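Local structure of putative isochorismatase hydrolase (Oleispira antarctica, 3LQY) at residues A76-H79 against P80-A84. The protein is a putative hydrolase of the isochorismatase family, with its natural substrate not established. Numbering follows the deposited sequence.
Sequences AKIH and PSVAA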
# COMPACT_ATOMS: atom_id res chain seq x y z
N ALA A 76 1.47 0.04 15.26
CA ALA A 76 0.40 -0.08 14.24
C ALA A 76 -0.05 1.26 13.68
O ALA A 76 -0.94 1.30 12.85
CB ALA A 76 -0.81 -0.80 14.82
N LYS A 77 0.55 2.34 14.13
CA LYS A 77 0.23 3.68 13.62
C LYS A 77 0.93 3.89 12.29
O LYS A 77 2.02 3.38 12.08
CB LYS A 77 0.69 4.75 14.62
CG LYS A 77 -0.09 4.75 15.91
CD LYS A 77 0.45 5.85 16.90
CE LYS A 77 -0.30 5.87 18.20
NZ LYS A 77 0.38 6.78 19.17
N ILE A 78 0.30 4.66 11.39
CA ILE A 78 0.91 5.05 10.12
C ILE A 78 2.13 5.91 10.44
O ILE A 78 2.09 6.84 11.30
CB ILE A 78 -0.04 5.92 9.27
CG1 ILE A 78 -1.23 5.10 8.80
CG2 ILE A 78 0.71 6.57 8.10
CD1 ILE A 78 -2.25 5.91 8.00
N HIS A 79 3.20 5.62 9.71
CA HIS A 79 4.46 6.24 9.87
C HIS A 79 4.31 7.72 9.50
O HIS A 79 3.52 8.03 8.59
CB HIS A 79 5.47 5.55 8.99
CG HIS A 79 6.88 5.94 9.27
ND1 HIS A 79 7.53 6.92 8.54
CD2 HIS A 79 7.78 5.47 10.16
CE1 HIS A 79 8.76 7.06 9.00
NE2 HIS A 79 8.93 6.22 10.01
N PRO A 80 5.02 8.63 10.21
CA PRO A 80 4.82 10.07 9.90
C PRO A 80 5.25 10.51 8.50
O PRO A 80 4.72 11.50 7.99
CB PRO A 80 5.69 10.79 10.93
CG PRO A 80 6.00 9.80 11.99
CD PRO A 80 5.94 8.44 11.35
N SER A 81 6.15 9.76 7.85
CA SER A 81 6.61 10.14 6.54
C SER A 81 5.44 10.16 5.55
O SER A 81 5.49 10.88 4.56
CB SER A 81 7.72 9.20 6.06
OG SER A 81 7.21 7.91 5.79
N VAL A 82 4.38 9.41 5.84
CA VAL A 82 3.18 9.33 4.97
C VAL A 82 1.87 9.45 5.78
O VAL A 82 0.85 8.86 5.42
CB VAL A 82 3.17 8.03 4.11
CG1 VAL A 82 4.25 8.09 3.08
CG2 VAL A 82 3.39 6.80 4.96
N ALA A 83 1.88 10.26 6.84
CA ALA A 83 0.71 10.36 7.72
C ALA A 83 -0.53 10.90 6.98
O ALA A 83 -0.42 11.72 6.05
CB ALA A 83 1.05 11.25 8.94
N ALA A 84 -1.71 10.46 7.43
CA ALA A 84 -2.97 10.92 6.86
C ALA A 84 -3.28 12.36 7.27
O ALA A 84 -2.73 12.89 8.26
CB ALA A 84 -4.11 9.99 7.28
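His79 and Ser81 meet at the start of a short 3-10 turn, with Pro80, between them in sequence, laid over one face of the imidazole. The imidazole is aimed at these two residues because its CG is anti to the backbone N (chi1 -169°), which brings the ring beside the carbonyl carbon and so over the chain that follows. From the root outward, His79 CB rests 3.3 Å from Pro80 N, and His79 CG lies 3.4 Å from Pro80 CD. Pro80 CD sits over one ring face, 3.5 Å from the centroid of the His79 ring and only 16° off the ring normal, which meets the criterion for a CH-pi contact; His79 CD2 and NE2 are its more distant neighbours. On the other branch, His79 ND1 has two hydrogen-bond partners. Ser81 OG approaches at the edge, near the ring plane, 2.9 Å from His79 ND1, while Ser81 N donates to ND1 from 37° out of the plane. His79 CE1, next in the ring, packs against Ser81 CB and OG. With Phe20 also stacked on the imidazole, its rotation is probably restrained. Replacing His79 by alanine is likely to leave Ser81 OG and N without their shared partner and Pro80 CD without the ring it packs on.

The backbone closes the same turn: Val82 N donates to His79 O at 3.2 Å, from well above the carbonyl plane. On the preceding residue, Ile78 CG2 touches Val82 O at 3.5 Å and, more loosely, Val82 CG2 at 4.1 Å. Pro80 and Ser81 share helical backbone torsions, so the i to i+3 bond defines a type III beta-turn with proline at its second position, in the loop joining strands 54-59 and 90-93 of the parallel-sheet isochorismatase fold.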